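Long-range contacts in ribonucleoside-diphosphate reductase, alpha chain (PDB 6DQX), which probably catalyses the thioredoxin-dependent reduction of ribonucleoside diphosphates to deoxyribonucleotides, as the large catalytic subunit of a class Id ribonucleotide reductase: residues 343-348 with 408-413; 289-294 with 317-322. All blocks are in the same frame, centred on the assembly; numbering follows the deposited sequence.

Contact 1 (343-348 with 408-413); sequences HRALGL and NTTLMS
L346 and L348 bond to T410, L411 and S413 where the chain enters strand 347-351 of the ribonucleotide reductase barrel, and the buried segment 408-413 runs parallel to it. The main-chain bonds come first. L346 N donates to T410 O (2.9 Å), L348 N to L411 O (2.8 Å), and S413 N returns to L348 O (3.0 Å). The last two straddle M412 and make a single parallel bridge. Upstream, where R344 leaves helix 334-343 with positive phi, T409 N donates to H343 O (3.1 Å).

Side chains add two more bonds to main-chain oxygens. The N408 amide turns its ND2 to R344 O (2.8 Å, N-H...O 164°), which lies in the amide plane, with ND2 in the carbonyl plane. The same ND2 also serves D317 OD1, and OD1 is held by S388, so both ends of the amide are fixed. T410 OG1 donates to L346 O at 3.1 Å; chi1 of 65° sets the hydroxyl between backbone N and carbonyl carbon, where it meets that oxygen.

Van der Waals contacts complete the pairing. The L346 isobutyl group lies obliquely across the N408 carboxamide, its CG and CD1 against the amide, while CD1 also makes an apolar contact with L411 CD1. CG2 of T409 nears the H343 ring at a slant, while its OG1 bonds to Y262.

At the far end a water donates to both G347 O and S413 O, and S413 OG sits just 3.2 Å from G347 CA, directly against the glycine.

Contact 2 (289-294 with 317-322); sequences VCCLSS and DVVMSE. With EDO (1,2-ethanediol), chain F.
A beta-alpha-beta crossover of the reductase barrel brings these segments together: strand 288-296 is followed by helices 308-327 and 334-343 before the chain returns to the parallel neighbour strand 347-351, and C291 faces V319 and M320 where helix 308-327 lies over the strand. No hydrogen bond joins the two segments; the contact is made by sulfur and carbon.

C291 is the centre of it. Its CB meets V319 CG1 at 3.8 Å, and its SG, with chi1 near 58° placing it between the backbone N and the carbonyl carbon, comes within 3.6 Å of M320 CE. M320 CB does not point at the strand: CG is anti to the backbone N (chi1 -164°), and the bends at chi2 and chi3 then bring CE to C291. The same course lays SD beside V289 CG2, a looser approach of 4.4 Å. L316, one turn before M320, touches C291 too, and A340 of helix 334-343 packs on both V289 and M320. C290 turns its side chain away from the helix, so the two adjacent cysteines serve different faces of the strand.

Elsewhere on the helix the chemistry changes. R344 bonds to D317 OD1 and S321 OG. A 1,2-ethanediol, probably from the crystallisation liquor, donates from O2 to D317 OD2 at 2.6 Å and shares a hydrogen bond between O1 and S321 OG (2.9 Å). R407 is paired with D317 OD2 and also binds the diol.

The helix is therefore two-sided: C291 SG, V319 CG1 and M320 CE meet through van der Waals contact with no hydrogen bond between the segments, while the D317 carboxylate and the S321 hydroxyl make their polar bonds elsewhere.

How the contacts relate
From the N terminus, contact 2 comes first: 22 residues separate 289-294 from 317-322, and helix 308-327 folds back over strand 288-296. Contact 1 opens at the end of helix 334-343 and runs into strand 347-351; 59 residues, including long helix 367-395, intervene before 408-413. The two loops follow in series, neither crossing nor enclosing the other. In space they join, with centres about 8 Å apart, since strands 288-296 and 347-351 are parallel neighbours in one sheet. The R344 guanidinium, through its salt bridge to D317 and a probable hydrogen bond to S321, ties contact 1 to the helix of contact 2.

Contact 1 (343-348 with 408-413)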
# COMPACT_ATOMS: atom_id res chain seq x y z
N HIS A 343 -6.62 -27.36 -3.42
CA HIS A 343 -7.39 -27.70 -2.21
C HIS A 343 -8.88 -27.87 -2.46
O HIS A 343 -9.50 -28.75 -1.86
CB HIS A 343 -7.24 -26.59 -1.15
CG HIS A 343 -5.88 -26.51 -0.54
ND1 HIS A 343 -4.77 -25.96 -1.17
CD2 HIS A 343 -5.46 -26.90 0.68
CE1 HIS A 343 -3.73 -26.05 -0.35
NE2 HIS A 343 -4.12 -26.61 0.78
N ARG A 344 -9.46 -27.00 -3.27
CA ARG A 344 -10.90 -26.92 -3.47
C ARG A 344 -11.68 -26.87 -2.14
O ARG A 344 -12.70 -27.54 -1.98
CB ARG A 344 -11.37 -28.10 -4.35
CG ARG A 344 -10.66 -28.20 -5.69
CD ARG A 344 -11.35 -29.21 -6.62
NE ARG A 344 -12.62 -28.64 -7.06
CZ ARG A 344 -12.79 -27.82 -8.10
NH1 ARG A 344 -11.79 -27.51 -8.92
NH2 ARG A 344 -13.99 -27.32 -8.36
N ALA A 345 -11.19 -26.09 -1.18
CA ALA A 345 -11.86 -26.00 0.12
C ALA A 345 -13.25 -25.37 0.01
O ALA A 345 -13.42 -24.38 -0.70
CB ALA A 345 -11.01 -25.22 1.11
N LEU A 346 -14.25 -26.00 0.65
CA LEU A 346 -15.60 -25.46 0.75
C LEU A 346 -16.00 -25.17 2.21
O LEU A 346 -15.46 -25.76 3.18
CB LEU A 346 -16.63 -26.42 0.15
CG LEU A 346 -16.28 -27.03 -1.24
CD1 LEU A 346 -17.37 -28.02 -1.65
CD2 LEU A 346 -16.09 -25.93 -2.27
N GLY A 347 -17.00 -24.32 2.34
CA GLY A 347 -17.51 -23.87 3.63
C GLY A 347 -19.03 -23.85 3.67
O GLY A 347 -19.63 -22.79 3.72
N LEU A 348 -19.65 -25.02 3.63
CA LEU A 348 -21.10 -25.12 3.74
C LEU A 348 -21.47 -24.89 5.21
O LEU A 348 -20.89 -25.52 6.12
CB LEU A 348 -21.57 -26.50 3.28
CG LEU A 348 -23.09 -26.79 3.35
CD1 LEU A 348 -23.49 -27.69 2.18
CD2 LEU A 348 -23.51 -27.40 4.70
N ASN A 408 -12.69 -32.14 -2.00
CA ASN A 408 -12.59 -30.90 -1.22
C ASN A 408 -11.91 -31.15 0.11
O ASN A 408 -12.27 -32.07 0.83
CB ASN A 408 -13.98 -30.39 -0.95
CG ASN A 408 -14.81 -30.34 -2.21
OD1 ASN A 408 -15.65 -31.22 -2.44
ND2 ASN A 408 -14.52 -29.37 -3.09
N THR A 409 -10.91 -30.33 0.45
CA THR A 409 -10.13 -30.59 1.66
C THR A 409 -10.98 -30.42 2.91
O THR A 409 -10.85 -31.20 3.88
CB THR A 409 -8.87 -29.71 1.78
OG1 THR A 409 -9.25 -28.34 1.67
CG2 THR A 409 -7.85 -30.08 0.73
N THR A 410 -11.85 -29.42 2.86
CA THR A 410 -12.83 -29.14 3.88
C THR A 410 -14.20 -28.94 3.24
O THR A 410 -14.30 -28.53 2.08
CB THR A 410 -12.47 -27.84 4.68
OG1 THR A 410 -12.54 -26.70 3.80
CG2 THR A 410 -11.08 -28.00 5.29
N LEU A 411 -15.24 -29.23 4.00
CA LEU A 411 -16.62 -29.13 3.58
C LEU A 411 -17.48 -28.14 4.37
O LEU A 411 -18.40 -27.55 3.77
CB LEU A 411 -17.29 -30.51 3.66
CG LEU A 411 -17.03 -31.50 2.51
CD1 LEU A 411 -17.41 -30.86 1.16
CD2 LEU A 411 -15.61 -31.99 2.49
N MET A 412 -17.21 -27.94 5.65
CA MET A 412 -18.14 -27.18 6.52
C MET A 412 -17.52 -26.10 7.37
O MET A 412 -16.46 -26.27 7.93
CB MET A 412 -18.92 -28.15 7.45
CG MET A 412 -19.92 -29.00 6.70
SD MET A 412 -20.77 -30.19 7.77
CE MET A 412 -21.72 -28.97 8.68
N SER A 413 -18.25 -24.99 7.49
CA SER A 413 -17.84 -23.88 8.33
C SER A 413 -19.08 -23.10 8.68
O SER A 413 -19.97 -22.93 7.83
CB SER A 413 -16.84 -22.98 7.57
OG SER A 413 -17.45 -22.36 6.46
O HOH W 1 -20.37 -21.00 5.97

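Contact 2 (289-294 with 317-322)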
# COMPACT_ATOMS: atom_id res chain seq x y z
N VAL A 289 -8.69 -19.40 0.09
CA VAL A 289 -9.98 -18.90 -0.29
C VAL A 289 -11.02 -20.00 -0.07
O VAL A 289 -10.69 -21.19 -0.05
CB VAL A 289 -10.03 -18.41 -1.75
CG1 VAL A 289 -9.11 -17.21 -1.94
CG2 VAL A 289 -9.62 -19.50 -2.73
N CYS A 290 -12.27 -19.59 0.03
CA CYS A 290 -13.37 -20.54 0.28
C CYS A 290 -14.67 -19.90 -0.17
O CYS A 290 -14.76 -18.68 -0.27
CB CYS A 290 -13.41 -20.87 1.77
SG CYS A 290 -14.35 -22.34 2.21
N CYS A 291 -15.67 -20.70 -0.46
CA CYS A 291 -16.98 -20.16 -0.78
C CYS A 291 -17.98 -20.78 0.16
O CYS A 291 -17.70 -21.80 0.80
CB CYS A 291 -17.36 -20.42 -2.21
SG CYS A 291 -17.36 -22.15 -2.64
N LEU A 292 -19.12 -20.15 0.26
CA LEU A 292 -20.10 -20.58 1.24
C LEU A 292 -21.49 -20.48 0.72
O LEU A 292 -21.79 -19.72 -0.19
CB LEU A 292 -19.95 -19.79 2.54
CG LEU A 292 -20.42 -18.35 2.69
CD1 LEU A 292 -21.91 -18.25 2.98
CD2 LEU A 292 -19.65 -17.63 3.81
N SER A 293 -22.33 -21.31 1.31
CA SER A 293 -23.76 -21.20 1.23
C SER A 293 -24.25 -22.02 2.43
O SER A 293 -23.43 -22.67 3.09
CB SER A 293 -24.30 -21.70 -0.11
OG SER A 293 -24.06 -20.78 -1.17
N SER A 294 -25.53 -21.95 2.73
CA SER A 294 -26.03 -22.39 4.05
C SER A 294 -27.34 -23.15 3.99
O SER A 294 -28.25 -22.80 3.23
CB SER A 294 -26.20 -21.20 4.99
OG SER A 294 -25.11 -20.26 4.85
N ASP A 317 -18.89 -26.73 -5.12
CA ASP A 317 -17.75 -27.16 -5.92
C ASP A 317 -17.71 -26.48 -7.29
O ASP A 317 -16.64 -26.10 -7.73
CB ASP A 317 -17.71 -28.67 -6.08
CG ASP A 317 -16.37 -29.15 -6.56
OD1 ASP A 317 -15.35 -28.84 -5.90
OD2 ASP A 317 -16.31 -29.86 -7.60
N VAL A 318 -18.85 -26.30 -7.95
CA VAL A 318 -18.83 -25.55 -9.23
C VAL A 318 -18.55 -24.07 -9.05
O VAL A 318 -17.96 -23.45 -9.93
CB VAL A 318 -20.10 -25.74 -10.09
CG1 VAL A 318 -20.26 -27.18 -10.40
CG2 VAL A 318 -21.36 -25.23 -9.47
N VAL A 319 -18.97 -23.50 -7.92
CA VAL A 319 -18.58 -22.16 -7.56
C VAL A 319 -17.06 -22.02 -7.46
O VAL A 319 -16.48 -21.09 -8.03
CB VAL A 319 -19.29 -21.70 -6.26
CG1 VAL A 319 -18.71 -20.39 -5.75
CG2 VAL A 319 -20.81 -21.57 -6.49
N MET A 320 -16.39 -22.97 -6.80
CA MET A 320 -14.93 -22.96 -6.76
C MET A 320 -14.31 -23.12 -8.16
O MET A 320 -13.32 -22.46 -8.47
CB MET A 320 -14.40 -24.06 -5.82
CG MET A 320 -12.94 -23.90 -5.41
SD MET A 320 -12.46 -22.36 -4.59
CE MET A 320 -13.98 -21.89 -3.74
N SER A 321 -14.90 -23.96 -9.00
CA SER A 321 -14.44 -24.05 -10.40
C SER A 321 -14.51 -22.68 -11.10
O SER A 321 -13.57 -22.31 -11.81
CB SER A 321 -15.21 -25.12 -11.17
OG SER A 321 -14.96 -26.39 -10.61
N GLU A 322 -15.57 -21.91 -10.84
CA GLU A 322 -15.65 -20.54 -11.37
C GLU A 322 -14.55 -19.63 -10.84
O GLU A 322 -13.92 -18.88 -11.63
CB GLU A 322 -17.01 -19.88 -11.09
CG GLU A 322 -17.06 -18.46 -11.62
CD GLU A 322 -18.41 -17.83 -11.52
OE1 GLU A 322 -19.24 -18.12 -12.39
OE2 GLU A 322 -18.62 -17.03 -10.58
C1 EDO F . -17.30 -28.98 -12.24
O1 EDO F . -17.07 -27.56 -12.24
C2 EDO F . -17.31 -29.55 -10.83
O2 EDO F . -16.21 -29.07 -10.07